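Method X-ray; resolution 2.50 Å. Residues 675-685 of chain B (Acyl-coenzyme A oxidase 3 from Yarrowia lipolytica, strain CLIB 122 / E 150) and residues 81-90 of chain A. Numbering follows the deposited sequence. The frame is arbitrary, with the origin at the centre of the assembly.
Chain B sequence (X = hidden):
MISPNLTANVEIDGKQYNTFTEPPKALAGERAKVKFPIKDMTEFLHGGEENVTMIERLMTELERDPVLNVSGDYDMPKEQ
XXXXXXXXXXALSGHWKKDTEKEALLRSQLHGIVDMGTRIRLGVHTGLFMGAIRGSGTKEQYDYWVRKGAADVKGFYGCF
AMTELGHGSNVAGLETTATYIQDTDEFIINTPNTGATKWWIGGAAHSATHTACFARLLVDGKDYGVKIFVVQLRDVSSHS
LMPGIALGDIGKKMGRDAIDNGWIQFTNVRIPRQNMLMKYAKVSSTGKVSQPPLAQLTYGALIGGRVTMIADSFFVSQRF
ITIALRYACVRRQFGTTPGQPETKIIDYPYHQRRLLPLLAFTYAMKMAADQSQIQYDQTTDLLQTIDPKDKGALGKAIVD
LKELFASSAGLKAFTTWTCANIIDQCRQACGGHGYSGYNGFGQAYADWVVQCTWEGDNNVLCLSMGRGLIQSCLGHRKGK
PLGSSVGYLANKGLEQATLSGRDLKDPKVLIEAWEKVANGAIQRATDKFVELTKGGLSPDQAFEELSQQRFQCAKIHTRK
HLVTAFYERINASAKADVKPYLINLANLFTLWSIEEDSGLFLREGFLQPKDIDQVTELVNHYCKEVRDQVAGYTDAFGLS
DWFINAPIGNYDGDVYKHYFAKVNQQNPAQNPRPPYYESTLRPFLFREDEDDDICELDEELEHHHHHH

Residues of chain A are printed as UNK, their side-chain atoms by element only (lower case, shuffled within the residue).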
# COMPACT_ATOMS: atom_id res chain seq x y z
N PRO B 675 15.75 -27.96 -4.75
CA PRO B 675 15.08 -29.21 -5.20
C PRO B 675 15.08 -29.40 -6.73
O PRO B 675 14.91 -30.52 -7.22
CB PRO B 675 13.65 -29.07 -4.62
CG PRO B 675 13.51 -27.67 -4.13
CD PRO B 675 14.80 -26.92 -4.32
N TYR B 676 15.27 -28.31 -7.48
CA TYR B 676 15.40 -28.28 -8.96
C TYR B 676 16.86 -28.23 -9.42
O TYR B 676 17.14 -27.86 -10.58
CB TYR B 676 14.60 -27.08 -9.54
CG TYR B 676 14.87 -25.74 -8.86
CD1 TYR B 676 15.91 -24.96 -9.25
CD2 TYR B 676 14.09 -25.28 -7.78
CE1 TYR B 676 16.18 -23.76 -8.61
CE2 TYR B 676 14.38 -24.10 -7.12
CZ TYR B 676 15.42 -23.33 -7.56
OH TYR B 676 15.77 -22.16 -6.98
N TYR B 677 17.81 -28.57 -8.57
CA TYR B 677 19.18 -28.46 -9.03
C TYR B 677 19.49 -29.40 -10.18
O TYR B 677 20.03 -28.98 -11.17
CB TYR B 677 20.13 -28.70 -7.87
CG TYR B 677 21.58 -28.66 -8.26
CD1 TYR B 677 22.23 -27.48 -8.52
CD2 TYR B 677 22.31 -29.83 -8.35
CE1 TYR B 677 23.55 -27.45 -8.87
CE2 TYR B 677 23.63 -29.81 -8.70
CZ TYR B 677 24.25 -28.62 -8.95
OH TYR B 677 25.57 -28.62 -9.29
N GLU B 678 19.11 -30.66 -10.06
CA GLU B 678 19.34 -31.60 -11.15
C GLU B 678 18.50 -31.35 -12.38
O GLU B 678 18.98 -31.43 -13.48
CB GLU B 678 19.16 -33.03 -10.68
CG GLU B 678 20.12 -33.44 -9.60
CD GLU B 678 21.54 -33.47 -10.08
OE1 GLU B 678 22.46 -33.49 -9.25
OE2 GLU B 678 21.75 -33.47 -11.31
N SER B 679 17.22 -31.09 -12.17
CA SER B 679 16.30 -30.83 -13.27
C SER B 679 16.53 -29.54 -14.03
O SER B 679 16.45 -29.51 -15.24
CB SER B 679 14.86 -30.92 -12.79
OG SER B 679 14.50 -29.78 -12.06
N THR B 680 16.81 -28.46 -13.31
CA THR B 680 16.83 -27.15 -13.94
C THR B 680 18.11 -26.34 -13.83
O THR B 680 18.62 -25.88 -14.83
CB THR B 680 15.65 -26.29 -13.43
OG1 THR B 680 14.50 -27.12 -13.31
CG2 THR B 680 15.34 -25.18 -14.40
N LEU B 681 18.59 -26.10 -12.62
CA LEU B 681 19.79 -25.31 -12.46
C LEU B 681 21.07 -25.94 -12.99
O LEU B 681 21.84 -25.28 -13.64
CB LEU B 681 19.97 -24.86 -11.01
CG LEU B 681 21.10 -23.86 -10.79
CD1 LEU B 681 20.93 -22.61 -11.62
CD2 LEU B 681 21.30 -23.50 -9.34
N ARG B 682 21.28 -27.21 -12.73
CA ARG B 682 22.52 -27.87 -13.12
C ARG B 682 22.75 -27.98 -14.64
O ARG B 682 23.81 -27.66 -15.13
CB ARG B 682 22.61 -29.23 -12.43
CG ARG B 682 23.75 -30.13 -12.83
CD ARG B 682 25.08 -29.52 -12.46
NE ARG B 682 26.02 -30.46 -11.87
CZ ARG B 682 26.98 -31.09 -12.53
NH1 ARG B 682 27.11 -30.92 -13.82
NH2 ARG B 682 27.79 -31.91 -11.90
N PRO B 683 21.72 -28.39 -15.37
CA PRO B 683 21.75 -28.36 -16.86
C PRO B 683 21.92 -27.00 -17.53
O PRO B 683 22.38 -26.94 -18.64
CB PRO B 683 20.39 -28.96 -17.26
CG PRO B 683 19.95 -29.74 -16.05
CD PRO B 683 20.43 -28.92 -14.89
N PHE B 684 21.55 -25.92 -16.85
CA PHE B 684 21.82 -24.59 -17.35
C PHE B 684 23.26 -24.16 -17.09
O PHE B 684 23.91 -23.67 -18.00
CB PHE B 684 20.90 -23.55 -16.73
CG PHE B 684 21.22 -22.14 -17.17
CD1 PHE B 684 21.05 -21.76 -18.50
CD2 PHE B 684 21.78 -21.23 -16.29
CE1 PHE B 684 21.35 -20.47 -18.92
CE2 PHE B 684 22.11 -19.94 -16.72
CZ PHE B 684 21.89 -19.56 -18.04
N LEU B 685 23.73 -24.27 -15.85
CA LEU B 685 25.13 -23.90 -15.54
C LEU B 685 26.14 -24.67 -16.39
O LEU B 685 27.14 -24.11 -16.79
CB LEU B 685 25.48 -24.11 -14.06
CG LEU B 685 24.65 -23.22 -13.13
CD1 LEU B 685 24.99 -23.51 -11.67
CD2 LEU B 685 24.82 -21.76 -13.51
N UNK A 81 7.64 -20.71 -8.39
CA UNK A 81 8.29 -19.43 -8.74
C UNK A 81 9.83 -19.54 -8.73
O UNK A 81 10.52 -19.05 -9.66
c UNK A 81 7.85 -18.34 -7.78
c UNK A 81 6.76 -17.27 -8.07
c UNK A 81 5.90 -17.07 -6.83
c UNK A 81 5.92 -17.43 -9.32
N UNK A 82 10.36 -20.16 -7.69
CA UNK A 82 11.79 -20.43 -7.60
C UNK A 82 12.25 -21.29 -8.80
O UNK A 82 13.25 -20.97 -9.44
c UNK A 82 11.97 -20.36 -5.02
n UNK A 82 13.55 -18.09 -1.56
n UNK A 82 14.49 -19.92 -2.51
n UNK A 82 13.05 -18.58 -3.72
c UNK A 82 13.10 -19.35 -4.95
c UNK A 82 13.70 -18.87 -2.61
c UNK A 82 12.12 -21.17 -6.29
N UNK A 83 11.53 -22.37 -9.12
CA UNK A 83 12.00 -23.21 -10.21
C UNK A 83 11.84 -22.53 -11.57
O UNK A 83 12.78 -22.56 -12.36
c UNK A 83 11.39 -24.61 -10.16
c UNK A 83 11.76 -25.49 -11.37
o UNK A 83 10.54 -27.22 -10.24
o UNK A 83 11.29 -27.62 -12.27
c UNK A 83 11.16 -26.87 -11.28
N UNK A 84 10.69 -21.90 -11.84
CA UNK A 84 10.41 -21.41 -13.19
C UNK A 84 11.26 -20.22 -13.48
O UNK A 84 11.63 -19.97 -14.64
o UNK A 84 8.42 -20.31 -12.35
c UNK A 84 8.05 -22.36 -13.55
c UNK A 84 8.91 -21.08 -13.43
N UNK A 85 11.66 -19.47 -12.46
CA UNK A 85 12.59 -18.36 -12.75
C UNK A 85 13.89 -18.84 -13.37
O UNK A 85 14.48 -18.11 -14.16
c UNK A 85 12.85 -17.51 -11.54
N UNK A 86 14.34 -20.04 -13.04
CA UNK A 86 15.57 -20.55 -13.64
C UNK A 86 15.35 -20.91 -15.10
O UNK A 86 16.14 -20.53 -15.94
c UNK A 86 17.45 -22.24 -13.56
c UNK A 86 16.19 -21.71 -12.85
c UNK A 86 16.56 -21.24 -11.45
N UNK A 87 14.24 -21.56 -15.39
CA UNK A 87 13.91 -21.91 -16.75
C UNK A 87 13.75 -20.64 -17.56
O UNK A 87 14.12 -20.57 -18.72
c UNK A 87 12.64 -22.72 -16.78
N UNK A 88 13.18 -19.63 -16.93
CA UNK A 88 13.03 -18.34 -17.55
C UNK A 88 14.39 -17.71 -17.87
O UNK A 88 14.58 -17.12 -18.91
n UNK A 88 7.14 -16.34 -14.41
c UNK A 88 9.76 -18.21 -16.13
n UNK A 88 6.92 -18.13 -15.78
c UNK A 88 10.67 -17.47 -17.09
n UNK A 88 9.01 -17.28 -15.32
c UNK A 88 7.69 -17.26 -15.18
c UNK A 88 12.14 -17.45 -16.69
N UNK A 89 15.35 -17.85 -16.96
CA UNK A 89 16.69 -17.34 -17.16
C UNK A 89 17.40 -18.02 -18.35
O UNK A 89 18.09 -17.38 -19.11
c UNK A 89 17.51 -17.40 -15.85
c UNK A 89 19.00 -17.30 -16.09
c UNK A 89 17.36 -16.51 -13.47
c UNK A 89 17.10 -16.26 -14.93
N UNK A 90 17.21 -19.32 -18.47
CA UNK A 90 17.79 -20.10 -19.56
C UNK A 90 17.28 -19.62 -20.92
O UNK A 90 18.07 -19.48 -21.86
c UNK A 90 17.51 -21.57 -19.35

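Position 81 of chain A carries four carbons, forked at the second. They stay out of reach of this stretch of chain B. The fork after one unbranched carbon makes it A:Leu81.

Position 82 has three carbons, a nitrogen, then a carbon bearing two more nitrogens. Its CB lies 3.8 Å from CE2 of B:Tyr676, but the end of the side chain leads away and is hydrogen-bonded elsewhere in the structure. That guanidinium pattern is arginine, A:Arg82.

Position 83 has three carbons, the third carrying two oxygens. Its CA sits over one face of the B:Tyr676 ring, 4.0 Å from the centroid, as a CH-pi contact. The oxygens approach B:Thr680 and B:Ser679. This is a carboxylate on a two-carbon arm, so A:Glu83. The extended side chain brings OE2 to 3.4 Å from OG1 of B:Thr680 and 3.9 Å from OG of B:Ser679.

Position 84 has one carbon carrying an oxygen and a carbon. It points away from chain B. The branch with one hydroxyl and one methyl identifies A:Thr84.

Position 85 has a single carbon, out of reach of the partner stretch. It is A:Ala85.

Position 86 has three carbons, branched at the first, and points toward chain B. Its carbons pack on B:Tyr676, B:Thr680 and B:Leu681. It is A:Val86. CG2 meets CE1 of B:Tyr676 at 3.8 Å. CG1 lies 3.7 Å from CG2 of B:Thr680 and 4.0 Å from CD1 of B:Leu681.

Position 87 again has one carbon, 4.4 Å from CG2 of B:Thr680 when measured from CB. It is A:Ala87.

Position 88 repeats the pattern of three carbons, a nitrogen and a carbon with two nitrogens. It makes no contact here and is A:Arg88.

Position 89 has four carbons, forked at the first, one arm two carbons long. A carbon reaches the B:Phe684 ring. This is A:Ile89. Its CG2 is 4.1 Å from CE2 of B:Phe684.

Position 90 has one carbon, CB, 3.6 Å from CD1 of B:Phe684. It is A:Ala90.

The two helices run in the same general direction, 28° apart, with axes 9.1 Å apart at closest approach. The contact is mainly apolar. B:Tyr676, B:Thr680 and B:Phe684 point toward chain A, and A:Val86 fits among B:Tyr676, B:Thr680 and B:Leu681. The B:Phe684 ring lies against A:Ala90, with CE1 of B:Phe684 3.6 Å from CA of A:Ala90. OG of B:Ser679 and OG1 of B:Thr680 hydrogen-bond at 2.9 Å, and both hydroxyls lie near the A:Glu83 carboxylate.

Chain A (81-90) LRETAVARIA
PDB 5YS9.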